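Local coordinates for protein alpha-1,3-glucanase (Paenibacillus glycanilyticus, PDB 6K0P) that hydrolyses alpha-1,3-glucan as a glycoside hydrolase of family GH87, here the catalytic domain with bound nigerose, at residues F66-P71 and L170-V175; Y109-P114 and N124-G129. The protein carries 1 engineered substitution. One frame throughout, in Å; residues are numbered along the deposited sequence.

Interaction 1 (F66-P71 and L170-V175); sequences FTLTSP and LETENV
Phe66 has its CG anti to its carbonyl carbon (chi1 -63°), which swings the ring across to Leu170. The backbone of strand 165-173 puts Leu170 CB over one face of that ring, 3.9 Å from the centroid, as a CH-pi contact displaced toward the rim. Leu170 CG is anti to its backbone N (chi1 -176°), and chi2 of 70° carries CD2 back over the same face, 3.8 Å from Phe66 CG. An alanine in place of Phe66 would probably open a gap over Leu170 CB and leave the Leu170 side chain freer to turn.

Further along, one methyl of Leu68 meets one methyl of Thr172, with CD2 and CG2 3.6 Å apart. Thr172 places CG2 anti to its carbonyl carbon, which puts OG1 between the backbone N and the carbonyl carbon. That hydroxyl hydrogen-bonds to two waters. One water is 2.8 Å from Thr172 OG1 and accepts from Thr69 N. The other is 2.7 Å from Thr172 OG1 and donates to Pro71 O. No direct hydrogen bond joins the segments, so water carries the polar link between them.

At the exposed end, Pro71 O packs 3.4 Å from Asn174 CB. Pro71 CB lies 4.1 Å from Asn174 ND2. The Glu173 side chain starts out away from 66-71, and its carboxylate forms a salt bridge with Arg324.

Strand 63-67 pairs with strand 152-156, and strand 165-173 pairs with strands 20-23 and 72-80. The contact therefore joins two different antiparallel sheets through side chains and water. Such packing between sheets is characteristic of a beta-sandwich, consistent with the GBD-clan D1 family that includes both segments.

Interaction 2 (Y109-P114 and N124-G129); sequences YLYATP and NAPGAG
Tyr111 lays one face of its ring over Pro126, with Pro126 CA above the ring centre. This CH-pi contact measures 3.6 Å from CA to the centroid and lies 2° off the ring normal. It closes the long loop of a two-stranded antiparallel hairpin, 110-112 with 131-133, in the D1 region of the catalytic domain. Pro126 CB also reaches the phenol end of the ring, 3.7 Å from Tyr111 CZ. The chain before the proline follows the ring: Asn124 O sits at its edge, 3.6 Å from CE1, and Ala125 O comes within 3.5 Å of CD1. The Tyr111 hydroxyl hydrogen-bonds to Glu83, which gives the far end of the ring a polar hold.

CB of Leu110 starts away from the loop, but CD1 turns back to 3.9 Å from Asn124 CA. At the far end, Thr113 CG2 touches the backbone of Gly129 at its O, while Thr113 OG1 hydrogen-bonds to Thr116. No direct hydrogen bond crosses the contact. A water in the plane of the Tyr111 ring, at its edge, lies 2.8 Å from Tyr109 O and 2.7 Å from Asn124 O.

Overall arrangement
Both contacts lie in the D1 region, and interaction 2 is nested within the chain between the segments of interaction 1. They do not touch: their centres are about 36 Å apart and their nearest atoms about 18 Å. Interaction 1 is mainly buried and brings two sheets together. Interaction 2 is partly buried and holds a loop against a strand of its own hairpin. Each uses an aromatic ring with a CH group over its face, but the partner is a leucine side chain in interaction 1 and a proline backbone carbon in interaction 2. Water enters both, at a threonine hydroxyl in the first; in the second it sits within hydrogen-bonding distance of two carbonyls, with other acceptors competing.

Interaction 1 (F66-P71 and L170-V175)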
ATOM      1  N   PHE A  66     -17.834  -4.945 -17.693  1.00 12.16           N
ATOM      2  CA  PHE A  66     -16.637  -5.758 -17.542  1.00 11.62           C
ATOM      3  C   PHE A  66     -16.898  -7.155 -18.089  1.00 11.06           C
ATOM      4  O   PHE A  66     -18.043  -7.597 -18.211  1.00 13.09           O
ATOM      5  CB  PHE A  66     -16.267  -5.911 -16.061  1.00 11.76           C
ATOM      6  CG  PHE A  66     -15.911  -4.628 -15.366  1.00 10.12           C
ATOM      7  CD1 PHE A  66     -16.894  -3.813 -14.839  1.00 12.56           C
ATOM      8  CD2 PHE A  66     -14.582  -4.258 -15.201  1.00 11.22           C
ATOM      9  CE1 PHE A  66     -16.572  -2.634 -14.183  1.00 11.27           C
ATOM     10  CE2 PHE A  66     -14.254  -3.087 -14.546  1.00 10.91           C
ATOM     11  CZ  PHE A  66     -15.247  -2.278 -14.034  1.00 11.12           C
ATOM     12  N   THR A  67     -15.813  -7.865 -18.397  1.00 12.46           N
ATOM     13  CA  THR A  67     -15.892  -9.268 -18.791  1.00 12.59           C
ATOM     14  C   THR A  67     -14.977 -10.078 -17.885  1.00 13.46           C
ATOM     15  O   THR A  67     -13.778  -9.799 -17.796  1.00 15.57           O
ATOM     16  CB  THR A  67     -15.491  -9.458 -20.256  1.00 15.14           C
ATOM     17  OG1 THR A  67     -16.350  -8.667 -21.086  1.00 15.92           O
ATOM     18  CG2 THR A  67     -15.633 -10.925 -20.658  1.00 15.20           C
ATOM     19  N   LEU A  68     -15.537 -11.068 -17.203  1.00 12.49           N
ATOM     20  CA  LEU A  68     -14.713 -11.868 -16.308  1.00 13.87           C
ATOM     21  C   LEU A  68     -13.644 -12.623 -17.090  1.00 13.95           C
ATOM     22  O   LEU A  68     -13.905 -13.177 -18.163  1.00 15.14           O
ATOM     23  CB  LEU A  68     -15.581 -12.871 -15.551  1.00 12.47           C
ATOM     24  CG  LEU A  68     -16.601 -12.318 -14.557  1.00 11.57           C
ATOM     25  CD1 LEU A  68     -17.248 -13.477 -13.806  1.00 12.87           C
ATOM     26  CD2 LEU A  68     -15.940 -11.366 -13.583  1.00 11.66           C
ATOM     27  N   THR A  69     -12.431 -12.644 -16.542  1.00 13.74           N
ATOM     28  CA  THR A  69     -11.360 -13.479 -17.071  1.00 13.65           C
ATOM     29  C   THR A  69     -11.081 -14.695 -16.201  1.00 16.81           C
ATOM     30  O   THR A  69     -10.254 -15.538 -16.578  1.00 16.84           O
ATOM     31  CB  THR A  69     -10.084 -12.667 -17.279  1.00 15.01           C
ATOM     32  OG1 THR A  69      -9.716 -12.028 -16.053  1.00 17.85           O
ATOM     33  CG2 THR A  69     -10.315 -11.609 -18.344  1.00 17.56           C
ATOM     34  N   SER A  70     -11.753 -14.804 -15.058  1.00 14.67           N
ATOM     35  CA  SER A  70     -11.746 -15.973 -14.187  1.00 16.05           C
ATOM     36  C   SER A  70     -13.117 -16.056 -13.537  1.00 15.40           C
ATOM     37  O   SER A  70     -13.831 -15.050 -13.464  1.00 14.49           O
ATOM     38  CB  SER A  70     -10.668 -15.847 -13.096  1.00 17.36           C
ATOM     39  OG  SER A  70      -9.369 -15.829 -13.661  1.00 27.86           O
ATOM     40  N   PRO A  71     -13.521 -17.233 -13.052  1.00 12.55           N
ATOM     41  CA  PRO A  71     -14.842 -17.348 -12.413  1.00 12.64           C
ATOM     42  C   PRO A  71     -14.915 -16.469 -11.172  1.00 10.03           C
ATOM     43  O   PRO A  71     -13.907 -16.218 -10.516  1.00 11.72           O
ATOM     44  CB  PRO A  71     -14.931 -18.833 -12.038  1.00 15.87           C
ATOM     45  CG  PRO A  71     -13.963 -19.517 -12.985  1.00 14.44           C
ATOM     46  CD  PRO A  71     -12.846 -18.541 -13.183  1.00 13.28           C
ATOM     47  N   LEU A 170     -12.688  -2.984 -10.683  1.00  9.88           N
ATOM     48  CA  LEU A 170     -13.458  -4.065 -10.087  1.00 11.14           C
ATOM     49  C   LEU A 170     -12.505  -5.198  -9.742  1.00 11.95           C
ATOM     50  O   LEU A 170     -11.740  -5.644 -10.603  1.00 12.32           O
ATOM     51  CB  LEU A 170     -14.501  -4.557 -11.097  1.00 11.01           C
ATOM     52  CG  LEU A 170     -15.491  -5.637 -10.656  1.00 10.32           C
ATOM     53  CD1 LEU A 170     -16.468  -5.044  -9.652  1.00 12.81           C
ATOM     54  CD2 LEU A 170     -16.217  -6.209 -11.876  1.00 12.92           C
ATOM     55  N   GLU A 171     -12.532  -5.650  -8.484  1.00  9.41           N
ATOM     56  CA  GLU A 171     -11.925  -6.925  -8.112  1.00  9.72           C
ATOM     57  C   GLU A 171     -12.963  -8.002  -8.343  1.00 10.55           C
ATOM     58  O   GLU A 171     -14.140  -7.810  -8.020  1.00 11.37           O
ATOM     59  CB  GLU A 171     -11.583  -6.993  -6.621  1.00 13.05           C
ATOM     60  CG  GLU A 171     -10.548  -6.034  -6.134  1.00 11.97           C
ATOM     61  CD  GLU A 171     -10.290  -6.202  -4.643  1.00 11.60           C
ATOM     62  OE1 GLU A 171     -10.497  -7.311  -4.107  1.00 12.44           O
ATOM     63  OE2 GLU A 171      -9.878  -5.231  -3.994  1.00 12.00           O
ATOM     64  N   THR A 172     -12.536  -9.137  -8.889  1.00  9.84           N
ATOM     65  CA  THR A 172     -13.397 -10.313  -8.995  1.00  9.81           C
ATOM     66  C   THR A 172     -12.711 -11.500  -8.330  1.00 11.86           C
ATOM     67  O   THR A 172     -11.491 -11.642  -8.411  1.00 11.94           O
ATOM     68  CB  THR A 172     -13.769 -10.628 -10.455  1.00 11.01           C
ATOM     69  OG1 THR A 172     -12.657 -11.226 -11.136  1.00 12.99           O
ATOM     70  CG2 THR A 172     -14.173  -9.351 -11.182  1.00 12.23           C
ATOM     71  N   GLU A 173     -13.491 -12.334  -7.642  1.00 10.33           N
ATOM     72  CA  GLU A 173     -12.915 -13.443  -6.893  1.00 10.70           C
ATOM     73  C   GLU A 173     -13.919 -14.583  -6.834  1.00  9.58           C
ATOM     74  O   GLU A 173     -15.128 -14.357  -6.710  1.00 10.10           O
ATOM     75  CB  GLU A 173     -12.536 -12.992  -5.470  1.00  9.20           C
ATOM     76  CG  GLU A 173     -11.679 -13.994  -4.709  1.00 10.42           C
ATOM     77  CD  GLU A 173     -11.191 -13.467  -3.368  1.00 10.15           C
ATOM     78  OE1 GLU A 173     -11.271 -12.241  -3.133  1.00 11.44           O
ATOM     79  OE2 GLU A 173     -10.734 -14.289  -2.550  1.00 12.52           O
ATOM     80  N   ASN A 174     -13.409 -15.812  -6.921  1.00 10.24           N
ATOM     81  CA  ASN A 174     -14.206 -17.013  -6.679  1.00 10.76           C
ATOM     82  C   ASN A 174     -13.889 -17.481  -5.260  1.00 11.97           C
ATOM     83  O   ASN A 174     -12.869 -18.135  -5.019  1.00 15.19           O
ATOM     84  CB  ASN A 174     -13.884 -18.085  -7.711  1.00 11.26           C
ATOM     85  CG  ASN A 174     -14.768 -19.299  -7.569  1.00 14.30           C
ATOM     86  OD1 ASN A 174     -15.734 -19.284  -6.806  1.00 14.25           O
ATOM     87  ND2 ASN A 174     -14.453 -20.359  -8.314  1.00 14.43           N
ATOM     88  N   VAL A 175     -14.757 -17.136  -4.325  1.00 11.50           N
ATOM     89  CA  VAL A 175     -14.529 -17.401  -2.909  1.00 11.31           C
ATOM     90  C   VAL A 175     -15.089 -18.776  -2.565  1.00 11.72           C
ATOM     91  O   VAL A 175     -16.261 -19.074  -2.838  1.00 11.54           O
ATOM     92  CB  VAL A 175     -15.188 -16.310  -2.054  1.00  9.44           C
ATOM     93  CG1 VAL A 175     -14.853 -16.513  -0.581  1.00 13.40           C
ATOM     94  CG2 VAL A 175     -14.701 -14.935  -2.520  1.00 11.97           C
TER
HETATM   95  O   HOH W   1     -12.221 -11.364 -13.862  1.00 18.96           O
HETATM   96  O   HOH W   2     -12.307 -13.857 -10.462  1.00 13.79           O

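Interaction 2 (Y109-P114 and N124-G129)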
ATOM      1  N   TYR A 109     -12.584  11.233   1.471  1.00 10.15           N
ATOM      2  CA  TYR A 109     -12.593  12.690   1.586  1.00 10.28           C
ATOM      3  C   TYR A 109     -11.809  13.175   2.800  1.00 12.23           C
ATOM      4  O   TYR A 109     -12.368  13.347   3.891  1.00 13.72           O
ATOM      5  CB  TYR A 109     -14.018  13.267   1.537  1.00 13.38           C
ATOM      6  CG  TYR A 109     -14.657  13.144   0.168  1.00 11.47           C
ATOM      7  CD1 TYR A 109     -15.195  11.936  -0.264  1.00 11.25           C
ATOM      8  CD2 TYR A 109     -14.717  14.233  -0.692  1.00 13.27           C
ATOM      9  CE1 TYR A 109     -15.763  11.812  -1.513  1.00 12.62           C
ATOM     10  CE2 TYR A 109     -15.287  14.117  -1.942  1.00 12.37           C
ATOM     11  CZ  TYR A 109     -15.814  12.909  -2.343  1.00 12.19           C
ATOM     12  OH  TYR A 109     -16.387  12.784  -3.585  1.00 13.14           O
ATOM     13  N   LEU A 110     -10.509  13.385   2.611  1.00 11.36           N
ATOM     14  CA  LEU A 110      -9.623  13.921   3.635  1.00 10.96           C
ATOM     15  C   LEU A 110      -9.112  15.262   3.123  1.00 12.84           C
ATOM     16  O   LEU A 110      -8.767  15.389   1.945  1.00 12.99           O
ATOM     17  CB  LEU A 110      -8.457  12.947   3.901  1.00 11.38           C
ATOM     18  CG  LEU A 110      -8.717  11.713   4.784  1.00 11.95           C
ATOM     19  CD1 LEU A 110      -9.057  12.139   6.209  1.00 14.85           C
ATOM     20  CD2 LEU A 110      -9.809  10.788   4.230  1.00 13.63           C
ATOM     21  N   TYR A 111      -9.073  16.269   3.997  1.00 11.81           N
ATOM     22  CA  TYR A 111      -8.961  17.657   3.562  1.00 11.83           C
ATOM     23  C   TYR A 111      -7.590  18.247   3.869  1.00 11.39           C
ATOM     24  O   TYR A 111      -6.996  17.973   4.917  1.00 13.31           O
ATOM     25  CB  TYR A 111     -10.086  18.507   4.172  1.00 12.10           C
ATOM     26  CG  TYR A 111     -11.435  18.094   3.636  1.00 13.15           C
ATOM     27  CD1 TYR A 111     -12.142  17.064   4.228  1.00 14.91           C
ATOM     28  CD2 TYR A 111     -11.983  18.706   2.511  1.00 16.83           C
ATOM     29  CE1 TYR A 111     -13.359  16.649   3.729  1.00 17.14           C
ATOM     30  CE2 TYR A 111     -13.213  18.300   2.005  1.00 16.55           C
ATOM     31  CZ  TYR A 111     -13.890  17.266   2.622  1.00 17.97           C
ATOM     32  OH  TYR A 111     -15.110  16.838   2.145  1.00 21.23           O
ATOM     33  N   ALA A 112      -7.096  19.054   2.934  1.00 12.40           N
ATOM     34  CA  ALA A 112      -5.829  19.763   3.070  1.00 13.05           C
ATOM     35  C   ALA A 112      -5.838  20.912   2.069  1.00 15.04           C
ATOM     36  O   ALA A 112      -6.888  21.279   1.531  1.00 14.68           O
ATOM     37  CB  ALA A 112      -4.643  18.816   2.851  1.00 14.26           C
ATOM     38  N   THR A 113      -4.668  21.483   1.812  1.00 13.90           N
ATOM     39  CA  THR A 113      -4.482  22.464   0.754  1.00 14.91           C
ATOM     40  C   THR A 113      -3.210  22.104   0.006  1.00 14.78           C
ATOM     41  O   THR A 113      -2.391  21.329   0.509  1.00 15.72           O
ATOM     42  CB  THR A 113      -4.348  23.889   1.315  1.00 17.04           C
ATOM     43  OG1 THR A 113      -3.058  24.041   1.916  1.00 15.99           O
ATOM     44  CG2 THR A 113      -5.440  24.188   2.344  1.00 18.32           C
ATOM     45  N   PRO A 114      -3.014  22.643  -1.202  1.00 16.19           N
ATOM     46  CA  PRO A 114      -1.796  22.297  -1.956  1.00 16.61           C
ATOM     47  C   PRO A 114      -0.497  22.564  -1.211  1.00 19.81           C
ATOM     48  O   PRO A 114       0.493  21.864  -1.456  1.00 18.29           O
ATOM     49  CB  PRO A 114      -1.922  23.154  -3.220  1.00 19.56           C
ATOM     50  CG  PRO A 114      -3.397  23.253  -3.421  1.00 20.73           C
ATOM     51  CD  PRO A 114      -3.963  23.403  -2.036  1.00 17.27           C
ATOM     52  N   ASN A 124     -10.392  15.134   8.642  1.00 14.94           N
ATOM     53  CA  ASN A 124     -11.578  14.604   7.982  0.64 15.12           C
ATOM     54  C   ASN A 124     -12.657  15.649   7.718  1.00 16.92           C
ATOM     55  O   ASN A 124     -13.634  15.342   7.027  1.00 17.85           O
ATOM     56  CB  ASN A 124     -12.165  13.424   8.774  0.64 16.58           C
ATOM     57  CG  ASN A 124     -12.736  13.836  10.122  0.64 17.82           C
ATOM     58  OD1 ASN A 124     -13.638  14.672  10.204  0.64 25.69           O
ATOM     59  ND2 ASN A 124     -12.233  13.224  11.188  0.64 17.80           N
ATOM     60  N   ALA A 125     -12.510  16.871   8.232  1.00 20.06           N
ATOM     61  CA  ALA A 125     -13.649  17.771   8.071  1.00 18.40           C
ATOM     62  C   ALA A 125     -13.423  18.780   6.952  1.00 18.61           C
ATOM     63  O   ALA A 125     -12.329  19.338   6.833  1.00 20.97           O
ATOM     64  CB  ALA A 125     -13.881  18.539   9.371  1.00 23.40           C
ATOM     65  N   PRO A 126     -14.439  19.044   6.130  1.00 16.53           N
ATOM     66  CA  PRO A 126     -14.327  20.125   5.145  1.00 19.49           C
ATOM     67  C   PRO A 126     -14.228  21.472   5.840  1.00 19.47           C
ATOM     68  O   PRO A 126     -14.528  21.620   7.026  1.00 21.69           O
ATOM     69  CB  PRO A 126     -15.626  20.020   4.336  1.00 23.09           C
ATOM     70  CG  PRO A 126     -16.571  19.283   5.217  1.00 29.42           C
ATOM     71  CD  PRO A 126     -15.749  18.368   6.078  1.00 20.95           C
ATOM     72  N   GLY A 127     -13.777  22.464   5.089  1.00 21.77           N
ATOM     73  CA  GLY A 127     -13.612  23.772   5.696  1.00 27.24           C
ATOM     74  C   GLY A 127     -13.241  24.815   4.670  1.00 28.06           C
ATOM     75  O   GLY A 127     -12.927  24.508   3.515  1.00 24.91           O
ATOM     76  N   ALA A 128     -13.284  26.067   5.123  1.00 33.98           N
ATOM     77  CA  ALA A 128     -12.939  27.205   4.283  1.00 32.27           C
ATOM     78  C   ALA A 128     -11.556  27.024   3.679  1.00 19.23           C
ATOM     79  O   ALA A 128     -10.579  26.797   4.399  1.00 29.40           O
ATOM     80  CB  ALA A 128     -12.976  28.477   5.129  1.00 37.35           C
ATOM     81  N   GLY A 129     -11.489  27.104   2.350  1.00 25.71           N
ATOM     82  CA  GLY A 129     -10.241  27.032   1.623  1.00 25.60           C
ATOM     83  C   GLY A 129      -9.634  25.650   1.496  1.00 24.25           C
ATOM     84  O   GLY A 129      -8.529  25.530   0.949  1.00 22.35           O
TER
HETATM   85  O   HOH W   3     -14.699  13.442   5.367  1.00 28.31           O